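Local coordinates for putative Nitroreductase (Anabaena variabilis ATCC 29413, PDB 3EO7), which binds flavin mononucleotide and probably works as an oxidoreductase of the nitroreductase family, at residues His6-Ile9 / Ala10-Tyr13; Lys272-His275 / His276-Ile280. All coordinates share one frame; numbering follows the deposited sequence.

Contact 1: residues His6-Ile9 / Ala10-Tyr13; sequences HQSI and AQHY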
loop_
_atom_site.group_PDB
_atom_site.type_symbol
_atom_site.label_atom_id
_atom_site.label_comp_id
_atom_site.label_asym_id
_atom_site.label_seq_id
_atom_site.Cartn_x
_atom_site.Cartn_y
_atom_site.Cartn_z
ATOM N N HIS A 6 -13.397 -27.081 -2.048
ATOM C CA HIS A 6 -14.294 -25.953 -2.454
ATOM C C HIS A 6 -13.583 -24.621 -2.203
ATOM O O HIS A 6 -12.907 -24.459 -1.185
ATOM C CB HIS A 6 -15.622 -25.975 -1.673
ATOM C CG HIS A 6 -16.653 -25.014 -2.198
ATOM N ND1 HIS A 6 -16.583 -23.651 -1.990
ATOM C CD2 HIS A 6 -17.792 -25.227 -2.905
ATOM C CE1 HIS A 6 -17.620 -23.065 -2.566
ATOM N NE2 HIS A 6 -18.372 -23.998 -3.125
ATOM N N GLN A 7 -13.754 -23.693 -3.129
ATOM C CA GLN A 7 -13.136 -22.379 -3.024
ATOM C C GLN A 7 -13.704 -21.643 -1.799
ATOM O O GLN A 7 -14.860 -21.851 -1.429
ATOM C CB GLN A 7 -13.433 -21.532 -4.265
ATOM C CG GLN A 7 -12.699 -21.930 -5.531
ATOM C CD GLN A 7 -12.637 -20.788 -6.555
ATOM O OE1 GLN A 7 -13.523 -19.924 -6.613
ATOM N NE2 GLN A 7 -11.569 -20.776 -7.355
ATOM N N SER A 8 -12.896 -20.789 -1.189
ATOM C CA SER A 8 -13.395 -19.947 -0.118
ATOM C C SER A 8 -13.768 -18.605 -0.765
ATOM O O SER A 8 -13.455 -18.348 -1.943
ATOM C CB SER A 8 -12.363 -19.775 1.001
ATOM O OG SER A 8 -11.272 -19.030 0.528
ATOM N N ILE A 9 -14.386 -17.733 0.027
ATOM C CA ILE A 9 -14.912 -16.475 -0.495
ATOM C C ILE A 9 -13.827 -15.576 -1.093
ATOM O O ILE A 9 -14.086 -14.916 -2.082
ATOM C CB ILE A 9 -15.820 -15.738 0.563
ATOM C CG1 ILE A 9 -16.539 -14.515 -0.069
ATOM C CG2 ILE A 9 -15.000 -15.370 1.790
ATOM C CD1 ILE A 9 -17.502 -14.824 -1.225
ATOM N N ALA A 10 -12.608 -15.567 -0.547
ATOM C CA ALA A 10 -11.531 -14.749 -1.147
ATOM C C ALA A 10 -11.156 -15.232 -2.567
ATOM O O ALA A 10 -10.897 -14.420 -3.462
ATOM C CB ALA A 10 -10.317 -14.723 -0.247
ATOM N N GLN A 11 -11.119 -16.553 -2.763
ATOM C CA GLN A 11 -10.874 -17.117 -4.101
ATOM C C GLN A 11 -11.998 -16.760 -5.074
ATOM O O GLN A 11 -11.740 -16.364 -6.221
ATOM C CB GLN A 11 -10.684 -18.625 -4.027
ATOM C CG GLN A 11 -9.432 -19.033 -3.275
ATOM C CD GLN A 11 -9.390 -20.510 -3.057
ATOM O OE1 GLN A 11 -10.165 -21.074 -2.274
ATOM N NE2 GLN A 11 -8.480 -21.162 -3.754
ATOM N N HIS A 12 -13.240 -16.820 -4.602
ATOM C CA HIS A 12 -14.409 -16.485 -5.422
ATOM C C HIS A 12 -14.367 -15.001 -5.804
ATOM O O HIS A 12 -14.572 -14.643 -6.974
ATOM C CB HIS A 12 -15.684 -16.830 -4.640
ATOM C CG HIS A 12 -16.962 -16.547 -5.369
ATOM N ND1 HIS A 12 -17.348 -17.266 -6.486
ATOM C CD2 HIS A 12 -17.976 -15.686 -5.101
ATOM C CE1 HIS A 12 -18.524 -16.823 -6.898
ATOM N NE2 HIS A 12 -18.935 -15.885 -6.065
ATOM N N TYR A 13 -14.136 -14.160 -4.805
ATOM C CA TYR A 13 -13.981 -12.714 -5.006
ATOM C C TYR A 13 -12.908 -12.466 -6.101
ATOM O O TYR A 13 -13.110 -11.718 -7.059
ATOM C CB TYR A 13 -13.608 -11.971 -3.675
ATOM C CG TYR A 13 -13.298 -10.538 -4.007
ATOM C CD1 TYR A 13 -14.303 -9.596 -4.105
ATOM C CD2 TYR A 13 -12.027 -10.167 -4.356
ATOM C CE1 TYR A 13 -14.050 -8.310 -4.545
ATOM C CE2 TYR A 13 -11.742 -8.874 -4.809
ATOM C CZ TYR A 13 -12.757 -7.939 -4.905
ATOM O OH TYR A 13 -12.463 -6.663 -5.394
HETATM O O HOH W 1 -15.492 -18.859 -7.973
HETATM O O HOH W 2 -9.464 -21.585 0.402
#
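Ser-8 and Gln-11 meet in a local contact at the N-terminal end of helix 9-16, where the first modelled residues turn into the helix. Ser-8 is the N-cap residue. The amide oxygen of Gln-11 reaches back to its backbone: Ser-8 N donates to Gln-11 OE1 at 3.0 Å, nearly straight (164°), with the donor tilted a little from the amide's carbonyl plane. This is the reciprocal half of a capping box, here made by a glutamine. The other half is absent, because Ser-8 OG makes no capping bond within the turn. It bonds Asp-450 OD1 instead, which also takes Ala-10 N. The first helical bonds follow, His-12 N to Ser-8 O at 3.1 Å and Tyr-13 N to Ile-9 O at 2.8 Å.

Gln-11 CG lies anti to its carbonyl carbon (chi1 -66°), which sends the extended chain back past Gln-7. The two glutamines run obliquely, with Gln-7 CD 3.9 Å from Gln-11 CB. Water 1 donates to Gln-7 OE1 at 2.6 Å and also bonds His-12 ND1, in the plane of that ring. Water 2 donates to both Ser-8 OG and Gln-11 OE1. A leucine in place of this glutamine would probably leave Ser-8 N without its acceptor and take from water 2 one of the acceptors it bridges.

Gln-11 OE1 accepts two bonds, one from the backbone and one from water. It satisfies the N-cap amide without bringing a charge, while the carboxylate of Asp-450 would probably interact favourably with the positive end of the helix.

Contact 2: residues Lys272-His275 / His276-Ile280; sequences KYFH and HHTQI
Helix 270-276 ends here: His-276 N still bonds Lys-272 O at 2.9 Å, but His-277 is the first residue to leave helical backbone angles, and its N bonds Phe-274 O at 3.1 Å. This is a helix C-terminus where one imidazole caps a carbonyl of the last turn.

The imidazole of His-277 does so at Tyr-273. Its CG sits anti to the carbonyl carbon (chi1 -71°), which folds the ring back along the helix. From there ND1 donates to Tyr-273 O at 2.7 Å, with a bent N-H angle of 143°. The same ring lies face to face on the phenol of Tyr-273, centroids 3.5 Å apart and planes 14° from parallel. One bond and one stack thus fix how the imidazole is turned. Beyond the stack, Tyr-273 OH is hydrogen-bonded to Glu-259.

Thr-278 OG1 lies 3.0 Å from Phe-274 O and is hydrogen-bonded to Arg-454 NH2. Its methyl CG2 packs obliquely against the ring of Phe-274, 3.5 Å from Phe-274 CE1. The backbone N of Thr-278 adds a weak bond to His-275 O.

The edge of the His-275 ring is turned toward the face of the His-276 ring in an offset edge-to-face pair. Their polar ends lead elsewhere, His-275 ND1 to Tyr-182 and His-276 NE2 to Pro-226 O.

The loop is tied back to the helix end: Gln-279 NE2 gives an almost straight bond to His-276 O at 2.7 Å, with that oxygen in its amide plane.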
loop_
_atom_site.group_PDB
_atom_site.type_symbol
_atom_site.label_atom_id
_atom_site.label_comp_id
_atom_site.label_asym_id
_atom_site.label_seq_id
_atom_site.Cartn_x
_atom_site.Cartn_y
_atom_site.Cartn_z
ATOM N N LYS A 272 -19.073 -5.366 -0.594
ATOM C CA LYS A 272 -19.445 -5.199 0.818
ATOM C C LYS A 272 -19.607 -6.549 1.510
ATOM O O LYS A 272 -19.208 -6.705 2.680
ATOM C CB LYS A 272 -20.667 -4.300 1.003
ATOM C CG LYS A 272 -20.375 -2.861 0.595
ATOM C CD LYS A 272 -21.522 -1.906 0.946
ATOM C CE LYS A 272 -21.311 -0.519 0.356
ATOM N NZ LYS A 272 -22.302 0.447 0.806
ATOM N N TYR A 273 -20.194 -7.513 0.795
ATOM C CA TYR A 273 -20.272 -8.858 1.316
ATOM C C TYR A 273 -18.855 -9.309 1.720
ATOM O O TYR A 273 -18.616 -9.769 2.850
ATOM C CB TYR A 273 -20.888 -9.822 0.297
ATOM C CG TYR A 273 -21.000 -11.231 0.857
ATOM C CD1 TYR A 273 -19.943 -12.127 0.759
ATOM C CD2 TYR A 273 -22.169 -11.662 1.479
ATOM C CE1 TYR A 273 -20.026 -13.388 1.298
ATOM C CE2 TYR A 273 -22.263 -12.931 1.989
ATOM C CZ TYR A 273 -21.160 -13.795 1.927
ATOM O OH TYR A 273 -21.246 -15.077 2.433
ATOM N N PHE A 274 -17.895 -9.144 0.809
ATOM C CA PHE A 274 -16.544 -9.622 1.075
ATOM C C PHE A 274 -15.889 -8.918 2.277
ATOM O O PHE A 274 -15.297 -9.591 3.144
ATOM C CB PHE A 274 -15.695 -9.507 -0.178
ATOM C CG PHE A 274 -14.343 -10.126 -0.052
ATOM C CD1 PHE A 274 -14.183 -11.422 0.402
ATOM C CD2 PHE A 274 -13.221 -9.431 -0.471
ATOM C CE1 PHE A 274 -12.905 -12.000 0.498
ATOM C CE2 PHE A 274 -11.951 -10.021 -0.410
ATOM C CZ PHE A 274 -11.800 -11.294 0.105
ATOM N N HIS A 275 -16.071 -7.617 2.375
ATOM C CA HIS A 275 -15.492 -6.883 3.501
ATOM C C HIS A 275 -16.103 -7.356 4.821
ATOM O O HIS A 275 -15.392 -7.572 5.791
ATOM C CB HIS A 275 -15.662 -5.373 3.383
ATOM C CG HIS A 275 -14.962 -4.638 4.469
ATOM N ND1 HIS A 275 -13.589 -4.482 4.486
ATOM C CD2 HIS A 275 -15.422 -4.116 5.634
ATOM C CE1 HIS A 275 -13.242 -3.881 5.616
ATOM N NE2 HIS A 275 -14.338 -3.620 6.311
ATOM N N HIS A 276 -17.418 -7.558 4.845
ATOM C CA HIS A 276 -18.066 -8.007 6.060
ATOM C C HIS A 276 -17.894 -9.489 6.352
ATOM O O HIS A 276 -18.244 -9.940 7.439
ATOM C CB HIS A 276 -19.538 -7.636 6.046
ATOM C CG HIS A 276 -19.764 -6.181 6.286
ATOM N ND1 HIS A 276 -20.299 -5.699 7.470
ATOM C CD2 HIS A 276 -19.472 -5.097 5.529
ATOM C CE1 HIS A 276 -20.366 -4.378 7.404
ATOM N NE2 HIS A 276 -19.847 -3.982 6.250
ATOM N N HIS A 277 -17.326 -10.227 5.395
ATOM C CA HIS A 277 -17.051 -11.635 5.583
ATOM C C HIS A 277 -15.542 -11.937 5.652
ATOM O O HIS A 277 -15.101 -13.058 5.391
ATOM C CB HIS A 277 -17.760 -12.465 4.528
ATOM C CG HIS A 277 -19.242 -12.515 4.715
ATOM N ND1 HIS A 277 -20.053 -11.431 4.443
ATOM C CD2 HIS A 277 -20.057 -13.500 5.160
ATOM C CE1 HIS A 277 -21.304 -11.746 4.717
ATOM N NE2 HIS A 277 -21.342 -13.000 5.135
ATOM N N THR A 278 -14.760 -10.904 5.968
ATOM C CA THR A 278 -13.340 -11.054 6.232
ATOM C C THR A 278 -13.019 -10.435 7.587
ATOM O O THR A 278 -11.860 -10.156 7.914
ATOM C CB THR A 278 -12.440 -10.438 5.155
ATOM O OG1 THR A 278 -12.866 -9.112 4.827
ATOM C CG2 THR A 278 -12.443 -11.328 3.888
ATOM N N GLN A 279 -14.031 -10.227 8.399
ATOM C CA GLN A 279 -13.772 -9.653 9.692
ATOM C C GLN A 279 -13.212 -10.649 10.700
ATOM O O GLN A 279 -13.235 -11.885 10.520
ATOM C CB GLN A 279 -15.029 -8.898 10.232
ATOM C CG GLN A 279 -16.236 -9.680 10.333
ATOM C CD GLN A 279 -17.458 -8.854 10.776
ATOM O OE1 GLN A 279 -17.469 -8.286 11.885
ATOM N NE2 GLN A 279 -18.514 -8.845 9.938
ATOM N N ILE A 280 -12.646 -10.082 11.747
ATOM C CA ILE A 280 -12.222 -10.817 12.902
ATOM C C ILE A 280 -13.167 -10.455 14.034
ATOM O O ILE A 280 -13.562 -9.295 14.203
ATOM C CB ILE A 280 -10.793 -10.488 13.273
ATOM C CG1 ILE A 280 -9.850 -11.187 12.284
ATOM C CG2 ILE A 280 -10.465 -10.941 14.694
ATOM C CD1 ILE A 280 -8.388 -10.806 12.440
#

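How the contacts relate
Contact 1 comes first along the chain, at the start of helix 9-16. Contact 2 comes more than 250 residues later, at the end of helix 270-276. Their centres are about 12 Å apart, and the two helices touch directly. Phe-274 is the hub: its CE1 lies 3.5 Å from Ala-10 CA, and its ring stacks with that of Tyr-13. Ile-9 packs against both Phe-274 and Tyr-273. The short N-terminal helix 9-16 is thus packed onto helix 270-276, with Tyr-453 of helix 452-473 joining the aromatic cluster. The side chain of Tyr-13 is about 12 Å from the bound FMN, while contact 2 lies away from the annotated sites.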